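Local coordinates for protein argonaute (Methanocaldococcus jannaschii, PDB 5G5S) that uses short single-stranded DNA guides to bind complementary target DNA and cut it, an activity that may serve defence against invading genetic elements, at residues L178-V182 / L696-W700; L315-V319 / K342-Y347; F333-Y337 / N385-I389; T360-E366 / R403-T409. The contacts are given in a common frame with arbitrary orientation. Numbering follows the deposited sequence.

Contact 1: L178-V182 / L696-W700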
loop_
_atom_site.group_PDB
_atom_site.type_symbol
_atom_site.label_atom_id
_atom_site.label_comp_id
_atom_site.label_asym_id
_atom_site.label_seq_id
_atom_site.Cartn_x
_atom_site.Cartn_y
_atom_site.Cartn_z
ATOM N N LEU A 178 14.947 13.922 -0.859
ATOM C CA LEU A 178 14.059 13.821 -2.011
ATOM C C LEU A 178 13.702 12.356 -2.318
ATOM O O LEU A 178 12.545 12.067 -2.614
ATOM C CB LEU A 178 14.685 14.502 -3.239
ATOM C CG LEU A 178 13.739 14.792 -4.402
ATOM C CD1 LEU A 178 12.694 15.823 -4.023
ATOM C CD2 LEU A 178 14.503 15.255 -5.620
ATOM N N GLU A 179 14.686 11.437 -2.199
ATOM C CA GLU A 179 14.512 9.993 -2.430
ATOM C C GLU A 179 13.500 9.379 -1.456
ATOM O O GLU A 179 12.743 8.493 -1.842
ATOM C CB GLU A 179 15.857 9.249 -2.381
ATOM C CG GLU A 179 16.849 9.744 -3.422
ATOM C CD GLU A 179 18.225 9.109 -3.463
ATOM O OE1 GLU A 179 18.662 8.527 -2.443
ATOM O OE2 GLU A 179 18.888 9.236 -4.517
ATOM N N GLU A 180 13.445 9.898 -0.216
ATOM C CA GLU A 180 12.498 9.477 0.818
ATOM C C GLU A 180 11.038 9.806 0.451
ATOM O O GLU A 180 10.123 9.331 1.125
ATOM C CB GLU A 180 12.863 10.124 2.165
ATOM C CG GLU A 180 13.971 9.409 2.916
ATOM C CD GLU A 180 13.830 7.904 3.017
ATOM O OE1 GLU A 180 12.777 7.430 3.506
ATOM O OE2 GLU A 180 14.765 7.196 2.576
ATOM N N TYR A 181 10.833 10.638 -0.597
ATOM C CA TYR A 181 9.524 11.062 -1.092
ATOM C C TYR A 181 9.018 10.241 -2.280
ATOM O O TYR A 181 7.912 10.483 -2.763
ATOM C CB TYR A 181 9.459 12.598 -1.289
ATOM C CG TYR A 181 9.379 13.317 0.041
ATOM C CD1 TYR A 181 10.522 13.550 0.799
ATOM C CD2 TYR A 181 8.149 13.641 0.606
ATOM C CE1 TYR A 181 10.449 14.127 2.065
ATOM C CE2 TYR A 181 8.061 14.219 1.871
ATOM C CZ TYR A 181 9.217 14.471 2.594
ATOM O OH TYR A 181 9.141 15.035 3.842
ATOM N N VAL A 182 9.793 9.212 -2.693
ATOM C CA VAL A 182 9.385 8.271 -3.741
ATOM C C VAL A 182 8.150 7.502 -3.203
ATOM O O VAL A 182 8.192 6.962 -2.095
ATOM C CB VAL A 182 10.533 7.319 -4.185
ATOM C CG1 VAL A 182 10.020 6.245 -5.131
ATOM C CG2 VAL A 182 11.675 8.092 -4.834
ATOM N N LEU A 696 13.122 0.228 -3.542
ATOM C CA LEU A 696 13.891 0.205 -4.778
ATOM C C LEU A 696 13.820 1.558 -5.508
ATOM O O LEU A 696 14.802 1.976 -6.130
ATOM C CB LEU A 696 13.412 -0.955 -5.662
ATOM C CG LEU A 696 14.371 -1.493 -6.730
ATOM C CD1 LEU A 696 15.850 -1.231 -6.394
ATOM C CD2 LEU A 696 14.126 -2.961 -6.958
ATOM N N GLY A 697 12.675 2.236 -5.376
ATOM C CA GLY A 697 12.441 3.567 -5.920
ATOM C C GLY A 697 13.289 4.601 -5.202
ATOM O O GLY A 697 13.700 5.591 -5.812
ATOM N N LYS A 698 13.577 4.375 -3.897
ATOM C CA LYS A 698 14.447 5.278 -3.147
ATOM C C LYS A 698 15.933 4.930 -3.250
ATOM O O LYS A 698 16.766 5.505 -2.547
ATOM C CB LYS A 698 13.964 5.617 -1.727
ATOM C CG LYS A 698 13.416 4.493 -0.904
ATOM C CD LYS A 698 12.702 5.013 0.332
ATOM C CE LYS A 698 11.258 5.347 0.094
ATOM N NZ LYS A 698 10.610 5.798 1.348
ATOM N N ASN A 699 16.255 4.047 -4.209
ATOM C CA ASN A 699 17.589 3.573 -4.532
ATOM C C ASN A 699 18.285 2.749 -3.444
ATOM O O ASN A 699 19.500 2.866 -3.257
ATOM C CB ASN A 699 18.471 4.666 -5.198
ATOM C CG ASN A 699 17.834 5.283 -6.431
ATOM O OD1 ASN A 699 17.552 4.606 -7.435
ATOM N ND2 ASN A 699 17.554 6.580 -6.369
ATOM N N TRP A 700 17.508 1.874 -2.748
ATOM C CA TRP A 700 18.036 0.896 -1.788
ATOM C C TRP A 700 18.715 -0.177 -2.657
ATOM O O TRP A 700 18.279 -0.412 -3.793
ATOM C CB TRP A 700 16.905 0.202 -1.003
ATOM C CG TRP A 700 16.526 0.828 0.302
ATOM C CD1 TRP A 700 15.638 1.847 0.496
ATOM C CD2 TRP A 700 16.926 0.390 1.609
ATOM N NE1 TRP A 700 15.506 2.111 1.842
ATOM C CE2 TRP A 700 16.280 1.226 2.548
ATOM C CE3 TRP A 700 17.792 -0.614 2.079
ATOM C CZ2 TRP A 700 16.464 1.086 3.930
ATOM C CZ3 TRP A 700 17.964 -0.756 3.449
ATOM C CH2 TRP A 700 17.318 0.097 4.357
#

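Contact 2: L315-V319 / K342-Y347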
loop_
_atom_site.group_PDB
_atom_site.type_symbol
_atom_site.label_atom_id
_atom_site.label_comp_id
_atom_site.label_asym_id
_atom_site.label_seq_id
_atom_site.Cartn_x
_atom_site.Cartn_y
_atom_site.Cartn_z
ATOM N N LEU A 315 2.308 -20.329 15.850
ATOM C CA LEU A 315 3.175 -21.375 16.369
ATOM C C LEU A 315 4.607 -20.874 16.430
ATOM O O LEU A 315 5.069 -20.183 15.526
ATOM C CB LEU A 315 3.082 -22.648 15.523
ATOM C CG LEU A 315 1.787 -23.441 15.607
ATOM C CD1 LEU A 315 1.747 -24.496 14.527
ATOM C CD2 LEU A 315 1.616 -24.102 16.984
ATOM N N VAL A 316 5.295 -21.220 17.507
ATOM C CA VAL A 316 6.691 -20.894 17.814
ATOM C C VAL A 316 7.289 -22.140 18.449
ATOM O O VAL A 316 6.534 -23.035 18.840
ATOM C CB VAL A 316 6.813 -19.682 18.780
ATOM C CG1 VAL A 316 6.688 -18.372 18.034
ATOM C CG2 VAL A 316 5.801 -19.754 19.921
ATOM N N LYS A 317 8.618 -22.201 18.591
ATOM C CA LYS A 317 9.217 -23.344 19.278
ATOM C C LYS A 317 9.400 -23.005 20.762
ATOM O O LYS A 317 9.463 -21.826 21.118
ATOM C CB LYS A 317 10.551 -23.778 18.633
ATOM C CG LYS A 317 10.486 -24.089 17.129
ATOM C CD LYS A 317 9.685 -25.346 16.794
ATOM C CE LYS A 317 9.967 -25.855 15.402
ATOM N NZ LYS A 317 11.331 -26.441 15.289
ATOM N N ASP A 318 9.423 -24.036 21.630
ATOM C CA ASP A 318 9.665 -23.888 23.067
ATOM C C ASP A 318 11.157 -24.149 23.315
ATOM O O ASP A 318 11.905 -24.294 22.350
ATOM C CB ASP A 318 8.759 -24.827 23.903
ATOM C CG ASP A 318 8.749 -26.304 23.523
ATOM O OD1 ASP A 318 9.818 -26.829 23.128
ATOM O OD2 ASP A 318 7.678 -26.943 23.650
ATOM N N VAL A 319 11.595 -24.237 24.578
ATOM C CA VAL A 319 13.011 -24.480 24.867
ATOM C C VAL A 319 13.558 -25.856 24.372
ATOM O O VAL A 319 14.766 -25.994 24.152
ATOM C CB VAL A 319 13.398 -24.080 26.305
ATOM C CG1 VAL A 319 13.247 -25.246 27.275
ATOM C CG2 VAL A 319 14.801 -23.486 26.352
ATOM N N LYS A 342 7.630 -17.646 29.731
ATOM C CA LYS A 342 7.975 -18.760 28.849
ATOM C C LYS A 342 8.912 -18.319 27.718
ATOM O O LYS A 342 8.623 -17.330 27.039
ATOM C CB LYS A 342 6.703 -19.442 28.304
ATOM C CG LYS A 342 6.975 -20.750 27.559
ATOM C CD LYS A 342 5.693 -21.453 27.115
ATOM C CE LYS A 342 5.957 -22.518 26.075
ATOM N NZ LYS A 342 6.513 -23.765 26.666
ATOM N N ILE A 343 10.049 -19.035 27.553
ATOM C CA ILE A 343 11.048 -18.779 26.502
ATOM C C ILE A 343 10.565 -19.394 25.185
ATOM O O ILE A 343 10.280 -20.591 25.137
ATOM C CB ILE A 343 12.478 -19.281 26.877
ATOM C CG1 ILE A 343 12.966 -18.670 28.209
ATOM C CG2 ILE A 343 13.489 -19.035 25.724
ATOM C CD1 ILE A 343 14.104 -19.381 28.855
ATOM N N TYR A 344 10.497 -18.566 24.124
ATOM C CA TYR A 344 10.074 -18.949 22.778
ATOM C C TYR A 344 11.235 -18.880 21.791
ATOM O O TYR A 344 11.952 -17.871 21.743
ATOM C CB TYR A 344 8.916 -18.066 22.302
ATOM C CG TYR A 344 7.683 -18.142 23.172
ATOM C CD1 TYR A 344 6.982 -19.336 23.319
ATOM C CD2 TYR A 344 7.188 -17.012 23.812
ATOM C CE1 TYR A 344 5.831 -19.407 24.102
ATOM C CE2 TYR A 344 6.030 -17.068 24.585
ATOM C CZ TYR A 344 5.353 -18.268 24.726
ATOM O OH TYR A 344 4.209 -18.328 25.483
ATOM N N LEU A 345 11.409 -19.957 20.997
ATOM C CA LEU A 345 12.483 -20.083 20.008
ATOM C C LEU A 345 11.985 -20.064 18.546
ATOM O O LEU A 345 10.835 -20.447 18.286
ATOM C CB LEU A 345 13.365 -21.315 20.313
ATOM C CG LEU A 345 14.093 -21.326 21.683
ATOM C CD1 LEU A 345 14.724 -22.659 21.944
ATOM C CD2 LEU A 345 15.163 -20.232 21.768
ATOM N N PRO A 346 12.808 -19.574 17.581
ATOM C CA PRO A 346 12.335 -19.481 16.192
ATOM C C PRO A 346 12.225 -20.804 15.448
ATOM O O PRO A 346 12.955 -21.743 15.747
ATOM C CB PRO A 346 13.372 -18.571 15.537
ATOM C CG PRO A 346 14.613 -18.832 16.285
ATOM C CD PRO A 346 14.179 -19.032 17.706
ATOM N N TYR A 347 11.314 -20.858 14.469
ATOM C CA TYR A 347 11.087 -22.018 13.602
ATOM C C TYR A 347 12.264 -22.266 12.670
ATOM O O TYR A 347 12.601 -23.423 12.435
ATOM C CB TYR A 347 9.799 -21.846 12.770
ATOM C CG TYR A 347 8.654 -22.693 13.268
ATOM C CD1 TYR A 347 7.907 -22.307 14.378
ATOM C CD2 TYR A 347 8.330 -23.896 12.646
ATOM C CE1 TYR A 347 6.869 -23.102 14.862
ATOM C CE2 TYR A 347 7.283 -24.692 13.110
ATOM C CZ TYR A 347 6.556 -24.291 14.221
ATOM O OH TYR A 347 5.514 -25.058 14.678
#

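Contact 3: F333-Y337 / N385-I389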
loop_
_atom_site.group_PDB
_atom_site.type_symbol
_atom_site.label_atom_id
_atom_site.label_comp_id
_atom_site.label_asym_id
_atom_site.label_seq_id
_atom_site.Cartn_x
_atom_site.Cartn_y
_atom_site.Cartn_z
ATOM N N PHE A 333 9.086 -11.924 23.407
ATOM C CA PHE A 333 10.337 -11.614 24.105
ATOM C C PHE A 333 10.100 -11.078 25.519
ATOM O O PHE A 333 10.888 -10.271 26.012
ATOM C CB PHE A 333 11.206 -10.647 23.278
ATOM C CG PHE A 333 11.616 -11.173 21.923
ATOM C CD1 PHE A 333 12.767 -11.937 21.774
ATOM C CD2 PHE A 333 10.860 -10.887 20.791
ATOM C CE1 PHE A 333 13.151 -12.413 20.516
ATOM C CE2 PHE A 333 11.242 -11.366 19.537
ATOM C CZ PHE A 333 12.385 -12.126 19.408
ATOM N N THR A 334 9.032 -11.541 26.182
ATOM C CA THR A 334 8.731 -11.142 27.558
ATOM C C THR A 334 9.755 -11.735 28.549
ATOM O O THR A 334 9.999 -11.151 29.607
ATOM C CB THR A 334 7.262 -11.393 27.901
ATOM O OG1 THR A 334 6.827 -12.578 27.229
ATOM C CG2 THR A 334 6.369 -10.218 27.500
ATOM N N TRP A 335 10.410 -12.849 28.140
ATOM C CA TRP A 335 11.467 -13.563 28.856
ATOM C C TRP A 335 12.781 -12.760 28.952
ATOM O O TRP A 335 13.695 -13.162 29.681
ATOM C CB TRP A 335 11.700 -14.961 28.253
ATOM C CG TRP A 335 11.897 -14.967 26.766
ATOM C CD1 TRP A 335 10.936 -15.144 25.812
ATOM C CD2 TRP A 335 13.132 -14.784 26.065
ATOM N NE1 TRP A 335 11.498 -15.088 24.557
ATOM C CE2 TRP A 335 12.845 -14.864 24.681
ATOM C CE3 TRP A 335 14.460 -14.557 26.470
ATOM C CZ2 TRP A 335 13.838 -14.728 23.700
ATOM C CZ3 TRP A 335 15.439 -14.417 25.498
ATOM C CH2 TRP A 335 15.126 -14.496 24.132
ATOM N N ILE A 336 12.866 -11.623 28.234
ATOM C CA ILE A 336 14.022 -10.718 28.269
ATOM C C ILE A 336 14.072 -10.052 29.651
ATOM O O ILE A 336 15.142 -9.983 30.246
ATOM C CB ILE A 336 13.982 -9.698 27.080
ATOM C CG1 ILE A 336 14.141 -10.408 25.704
ATOM C CG2 ILE A 336 14.967 -8.515 27.247
ATOM C CD1 ILE A 336 15.540 -10.849 25.278
ATOM N N TYR A 337 12.913 -9.611 30.169
ATOM C CA TYR A 337 12.801 -8.973 31.485
ATOM C C TYR A 337 12.344 -9.990 32.536
ATOM O O TYR A 337 13.079 -10.243 33.488
ATOM C CB TYR A 337 11.852 -7.756 31.439
ATOM C CG TYR A 337 12.343 -6.602 30.587
ATOM C CD1 TYR A 337 12.126 -6.581 29.214
ATOM C CD2 TYR A 337 12.980 -5.505 31.162
ATOM C CE1 TYR A 337 12.567 -5.518 28.427
ATOM C CE2 TYR A 337 13.415 -4.430 30.386
ATOM C CZ TYR A 337 13.211 -4.443 29.016
ATOM O OH TYR A 337 13.639 -3.392 28.241
ATOM N N ASN A 385 20.540 -10.245 27.904
ATOM C CA ASN A 385 19.479 -11.216 28.180
ATOM C C ASN A 385 19.137 -11.981 26.907
ATOM O O ASN A 385 18.759 -13.152 26.979
ATOM C CB ASN A 385 18.236 -10.532 28.765
ATOM C CG ASN A 385 18.327 -10.283 30.257
ATOM O OD1 ASN A 385 17.993 -11.143 31.081
ATOM N ND2 ASN A 385 18.756 -9.094 30.640
ATOM N N TYR A 386 19.291 -11.332 25.740
ATOM C CA TYR A 386 19.049 -11.977 24.457
ATOM C C TYR A 386 20.206 -12.913 24.111
ATOM O O TYR A 386 19.955 -14.033 23.670
ATOM C CB TYR A 386 18.793 -10.946 23.332
ATOM C CG TYR A 386 18.810 -11.551 21.942
ATOM C CD1 TYR A 386 17.656 -12.094 21.383
ATOM C CD2 TYR A 386 19.990 -11.632 21.211
ATOM C CE1 TYR A 386 17.675 -12.689 20.120
ATOM C CE2 TYR A 386 20.027 -12.250 19.964
ATOM C CZ TYR A 386 18.863 -12.754 19.410
ATOM O OH TYR A 386 18.903 -13.330 18.167
ATOM N N ASN A 387 21.460 -12.440 24.280
ATOM C CA ASN A 387 22.687 -13.185 23.977
ATOM C C ASN A 387 22.876 -14.429 24.836
ATOM O O ASN A 387 23.391 -15.424 24.329
ATOM C CB ASN A 387 23.923 -12.284 24.052
ATOM C CG ASN A 387 24.046 -11.270 22.938
ATOM O OD1 ASN A 387 23.601 -11.475 21.799
ATOM N ND2 ASN A 387 24.679 -10.148 23.240
ATOM N N LYS A 388 22.460 -14.385 26.124
ATOM C CA LYS A 388 22.565 -15.526 27.044
ATOM C C LYS A 388 21.658 -16.692 26.606
ATOM O O LYS A 388 21.883 -17.834 27.008
ATOM C CB LYS A 388 22.257 -15.097 28.488
ATOM N N ILE A 389 20.663 -16.393 25.757
ATOM C CA ILE A 389 19.702 -17.337 25.190
ATOM C C ILE A 389 20.070 -17.638 23.721
ATOM O O ILE A 389 19.925 -18.783 23.301
ATOM C CB ILE A 389 18.245 -16.812 25.401
ATOM C CG1 ILE A 389 17.948 -16.489 26.902
ATOM C CG2 ILE A 389 17.160 -17.705 24.767
ATOM C CD1 ILE A 389 18.033 -17.660 27.948
#

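Contact 4: T360-E366 / R403-T409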
loop_
_atom_site.group_PDB
_atom_site.type_symbol
_atom_site.label_atom_id
_atom_site.label_comp_id
_atom_site.label_asym_id
_atom_site.label_seq_id
_atom_site.Cartn_x
_atom_site.Cartn_y
_atom_site.Cartn_z
ATOM N N THR A 360 27.877 -5.811 15.666
ATOM C CA THR A 360 26.823 -4.815 15.877
ATOM C C THR A 360 27.395 -3.427 16.171
ATOM O O THR A 360 28.455 -3.305 16.781
ATOM C CB THR A 360 25.815 -5.328 16.927
ATOM O OG1 THR A 360 25.441 -6.662 16.591
ATOM C CG2 THR A 360 24.562 -4.467 17.029
ATOM N N TYR A 361 26.687 -2.389 15.720
ATOM C CA TYR A 361 27.030 -0.987 15.941
ATOM C C TYR A 361 25.912 -0.329 16.752
ATOM O O TYR A 361 24.746 -0.671 16.552
ATOM C CB TYR A 361 27.181 -0.266 14.593
ATOM C CG TYR A 361 28.473 -0.572 13.871
ATOM C CD1 TYR A 361 28.587 -1.686 13.043
ATOM C CD2 TYR A 361 29.576 0.267 13.992
ATOM C CE1 TYR A 361 29.781 -1.977 12.382
ATOM C CE2 TYR A 361 30.765 0.002 13.313
ATOM C CZ TYR A 361 30.862 -1.121 12.507
ATOM O OH TYR A 361 32.038 -1.385 11.844
ATOM N N ILE A 362 26.253 0.581 17.682
ATOM C CA ILE A 362 25.236 1.315 18.449
ATOM C C ILE A 362 25.377 2.794 18.112
ATOM O O ILE A 362 26.313 3.456 18.561
ATOM C CB ILE A 362 25.158 1.018 19.985
ATOM C CG1 ILE A 362 25.259 -0.500 20.334
ATOM C CG2 ILE A 362 23.908 1.665 20.612
ATOM C CD1 ILE A 362 24.136 -1.485 19.761
ATOM N N LEU A 363 24.469 3.284 17.268
ATOM C CA LEU A 363 24.455 4.656 16.770
ATOM C C LEU A 363 23.504 5.553 17.564
ATOM O O LEU A 363 22.286 5.393 17.489
ATOM C CB LEU A 363 24.157 4.665 15.251
ATOM C CG LEU A 363 25.169 3.891 14.382
ATOM C CD1 LEU A 363 24.589 3.523 13.061
ATOM C CD2 LEU A 363 26.463 4.668 14.191
ATOM N N ILE A 364 24.080 6.470 18.365
ATOM C CA ILE A 364 23.350 7.406 19.230
ATOM C C ILE A 364 23.387 8.807 18.617
ATOM O O ILE A 364 24.466 9.301 18.282
ATOM C CB ILE A 364 23.898 7.417 20.697
ATOM C CG1 ILE A 364 24.290 6.012 21.217
ATOM C CG2 ILE A 364 22.920 8.106 21.658
ATOM C CD1 ILE A 364 25.770 5.742 21.218
ATOM N N ASP A 365 22.211 9.449 18.488
ATOM C CA ASP A 365 22.064 10.807 17.955
ATOM C C ASP A 365 22.757 11.783 18.914
ATOM O O ASP A 365 22.547 11.686 20.126
ATOM C CB ASP A 365 20.571 11.156 17.804
ATOM C CG ASP A 365 20.291 12.401 16.987
ATOM O OD1 ASP A 365 20.452 13.511 17.525
ATOM O OD2 ASP A 365 19.863 12.260 15.827
ATOM N N GLU A 366 23.613 12.688 18.375
ATOM C CA GLU A 366 24.382 13.696 19.129
ATOM C C GLU A 366 23.525 14.511 20.101
ATOM O O GLU A 366 23.960 14.774 21.221
ATOM C CB GLU A 366 25.110 14.653 18.171
ATOM C CG GLU A 366 26.458 14.151 17.687
ATOM C CD GLU A 366 27.228 15.124 16.813
ATOM O OE1 GLU A 366 27.353 16.311 17.195
ATOM O OE2 GLU A 366 27.746 14.686 15.760
ATOM N N ARG A 403 31.932 -0.532 19.346
ATOM C CA ARG A 403 31.236 -0.011 18.168
ATOM C C ARG A 403 30.070 0.933 18.524
ATOM O O ARG A 403 29.047 0.959 17.835
ATOM C CB ARG A 403 30.826 -1.145 17.214
ATOM C CG ARG A 403 31.990 -1.735 16.436
ATOM C CD ARG A 403 31.590 -2.990 15.698
ATOM N NE ARG A 403 32.691 -3.952 15.644
ATOM C CZ ARG A 403 32.809 -5.006 16.446
ATOM N NH1 ARG A 403 31.877 -5.266 17.357
ATOM N NH2 ARG A 403 33.844 -5.826 16.325
ATOM N N TRP A 404 30.259 1.724 19.603
ATOM C CA TRP A 404 29.342 2.758 20.082
ATOM C C TRP A 404 29.823 4.038 19.414
ATOM O O TRP A 404 30.974 4.441 19.615
ATOM C CB TRP A 404 29.428 2.912 21.614
ATOM C CG TRP A 404 28.849 1.771 22.390
ATOM C CD1 TRP A 404 29.466 0.594 22.698
ATOM C CD2 TRP A 404 27.564 1.730 23.023
ATOM N NE1 TRP A 404 28.626 -0.199 23.447
ATOM C CE2 TRP A 404 27.450 0.476 23.663
ATOM C CE3 TRP A 404 26.488 2.631 23.110
ATOM C CZ2 TRP A 404 26.305 0.101 24.380
ATOM C CZ3 TRP A 404 25.353 2.256 23.814
ATOM C CH2 TRP A 404 25.266 1.002 24.433
ATOM N N LYS A 405 28.972 4.650 18.588
ATOM C CA LYS A 405 29.315 5.852 17.834
ATOM C C LYS A 405 28.207 6.902 17.872
ATOM O O LYS A 405 27.019 6.557 17.847
ATOM C CB LYS A 405 29.613 5.483 16.365
ATOM C CG LYS A 405 30.958 4.803 16.128
ATOM C CD LYS A 405 31.111 4.338 14.680
ATOM C CE LYS A 405 32.552 4.266 14.206
ATOM N NZ LYS A 405 33.341 3.195 14.880
ATOM N N TYR A 406 28.603 8.186 17.874
ATOM C CA TYR A 406 27.673 9.312 17.823
ATOM C C TYR A 406 27.530 9.804 16.386
ATOM O O TYR A 406 28.482 9.703 15.606
ATOM C CB TYR A 406 28.131 10.471 18.717
ATOM C CG TYR A 406 27.867 10.279 20.194
ATOM C CD1 TYR A 406 26.569 10.303 20.701
ATOM C CD2 TYR A 406 28.919 10.181 21.101
ATOM C CE1 TYR A 406 26.323 10.159 22.065
ATOM C CE2 TYR A 406 28.685 10.054 22.470
ATOM C CZ TYR A 406 27.384 10.037 22.947
ATOM O OH TYR A 406 27.153 9.912 24.296
ATOM N N PHE A 407 26.343 10.339 16.040
ATOM C CA PHE A 407 26.058 10.878 14.710
ATOM C C PHE A 407 25.127 12.098 14.779
ATOM O O PHE A 407 24.410 12.285 15.768
ATOM C CB PHE A 407 25.466 9.784 13.782
ATOM C CG PHE A 407 24.022 9.403 14.037
ATOM C CD1 PHE A 407 23.700 8.390 14.930
ATOM C CD2 PHE A 407 22.985 10.052 13.372
ATOM C CE1 PHE A 407 22.365 8.041 15.166
ATOM C CE2 PHE A 407 21.650 9.716 13.623
ATOM C CZ PHE A 407 21.349 8.709 14.515
ATOM N N SER A 408 25.108 12.891 13.696
ATOM C CA SER A 408 24.231 14.052 13.535
ATOM C C SER A 408 23.381 13.851 12.268
ATOM O O SER A 408 23.889 13.328 11.272
ATOM C CB SER A 408 25.058 15.329 13.423
ATOM O OG SER A 408 24.245 16.469 13.197
ATOM N N THR A 409 22.096 14.265 12.302
ATOM C CA THR A 409 21.193 14.140 11.145
ATOM C C THR A 409 21.556 15.132 10.050
ATOM O O THR A 409 21.212 14.917 8.883
ATOM C CB THR A 409 19.721 14.228 11.548
ATOM O OG1 THR A 409 19.486 15.435 12.278
ATOM C CG2 THR A 409 19.245 12.996 12.309
#

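Contact 1: L178-V182 / L696-W700
The second segment opens on the last turn of helix 684-697 and runs out of it, meeting the turn at the C-terminal end of the helix that begins at 175. Gly697 comes first: its carbonyl O lies 3.4 Å from Val182 CG2, and a CB here would stand only 2.6 Å from Val182 CG1, so the close approach depends on the missing side chain. Lys698, the first residue beyond helical geometry, is the hub. Its CB sits 3.1 Å from Glu179 O, the two CA atoms are 4.8 Å apart, and the chain then extends past Val182 until NZ reaches Glu180 OE1 at 3.5 Å, a salt bridge whose hydrogen bond is weak. Asn699, with positive phi, is the C' residue of a Schellman motif that ends the helix; its ND2 lies 3.5 Å from Glu179 OE2. In the first segment, Glu179 to Val182 form a type I beta turn, closed by Val182 N to Glu179 O at 3.2 Å. The contact thus joins the PAZ and PIWI parts of the protein. Helix 442-452 packs alongside, its Lys449 bridging both segments through a salt bridge to Glu179 and a hydrogen bond to Lys698 O, while strand 194-200 touches Val182 and Asn699.

Contact 2: L315-V319 / K342-Y347
Two extended segments meet at a single antiparallel bridge, and their side chains interlock around it. Lys317 and Leu345 form a hydrogen-bonded pair, with Lys317 N to Leu345 O at 2.8 Å and Leu345 N to Lys317 O at 2.7 Å; the same Lys317 O receives a CA-H...O contact from Tyr344 CA at 3.4 Å. The Tyr347 ring forms one large projection, received between Leu315 and the Lys317 side chain. The aliphatic part of Lys317 folds over one of its faces, CE standing 3.7 Å from the ring centroid in a CH-pi contact and NZ 5.0 Å from it in a cation-pi interaction; Leu315 CB lies 3.5 Å from Tyr347 OH. Farther along, Leu345 CD1 fills the bend after the bridge, 3.3 Å from Asp318 O and 3.8 Å from Val319 CA. Val316 turns away from this side and sets its CG2 3.6 Å from Tyr344 CD1. Asp318 and Lys342 have opposite charges but remain beyond salt-bridge range, while Asp318 OD1 accepts a hydrogen bond from Asn322 N. Strand 314-317 is the middle of a small antiparallel sheet, between strands 323-326 and 492-493, and the loop 342-347 crosses its end, touching both neighbours.

Contact 3: F333-Y337 / N385-I389
Residues 334-337 coil with helical backbone angles but lack the regular bonding of a helix, whereas 385-389 belong to the long helix 372-390. The backbones come closest at Ile336 and Asn385, whose CA atoms are 5.5 Å apart. From the irregular turn two side chains reach the helix. The outer edge of the Trp335 indole points at it, with CZ3 3.5 Å from Ile389 CG1 and CH2 4.4 Å from Tyr386 CD1, while Asn385 O lies near the plane of the indole at its edge. Ile336 CD1 rests 3.8 Å from Tyr386 CB, and its CG2 is 4.1 Å from Asn385 CB. Helix 473-485 contributes Leu479 against Ile336 and Met483 against Tyr386, enlarging this apolar cluster in which the turn meets the Mid domain. Polar ends find partners elsewhere: Asn385 ND2 bonds to Lys381 O and Tyr386 OH to Pro396 O. Ile336 O and Asn385 OD1, 3.2 Å apart, are both acceptors. Cohesion between these two segments therefore rests on apolar and van der Waals contacts.

Contact 4: T360-E366 / R403-T409
This is a parallel beta pairing at one edge of the four-stranded parallel sheet of the Mid domain, where strand 397-407 is outermost and strand 357-365 lies next to it. Four bridges run from Ile362-Trp404 to Asp365-Phe407. The hydrogen bonds alternate as parallel strands require: Ile362 N to Arg403 O (2.8 Å), Lys405 N to Ile362 O (2.9 Å), Ile364 N to Lys405 O (3.0 Å), Phe407 N to Ile364 O (3.1 Å) and Glu366 N to Phe407 O (2.8 Å). On the face of Ile362, Ile364, Trp404 and Tyr406, Ile362 CB sits over the indole, 4.0 Å from the centroid of the six-membered ring of Trp404, and helix 372-390 packs there. Leu363, Lys405 and Phe407 belong to the other face, where helix 412-420 meets Leu363 and Lys405; Leu363 CB is 3.8 Å from Phe407 CD1. At the start, Arg403 CD lies over the Tyr361 ring, 3.8 Å from its centroid. Strand 357-365, helix 372-390 and strand 397-407 make a beta-alpha-beta crossover, the repeating unit of a Rossmann-like alpha/beta domain.

How the contacts relate
Contact 3 is the buried one, contact 2 lies at the surface, and contacts 1 and 4 are partly buried. Their chemistry differs as well: apolar packing in contact 3, a lone backbone bridge with a lysine-tyrosine interaction in contact 2, a continuous ladder in contact 4, and in contact 1 close backbone approach and a salt bridge whose hydrogen bond is weak. Contacts 3 and 4 share one beta-alpha-beta unit, since helix 372-390 links the strands of contact 4. Contacts 2 and 3 touch directly, with Lys342 O 3.4 Å from Trp335 CD1, and their segments alternate along the chain. Contact 1 stands apart, its centre about 23 Å from that of contact 4, and its segments enclose all the others in sequence.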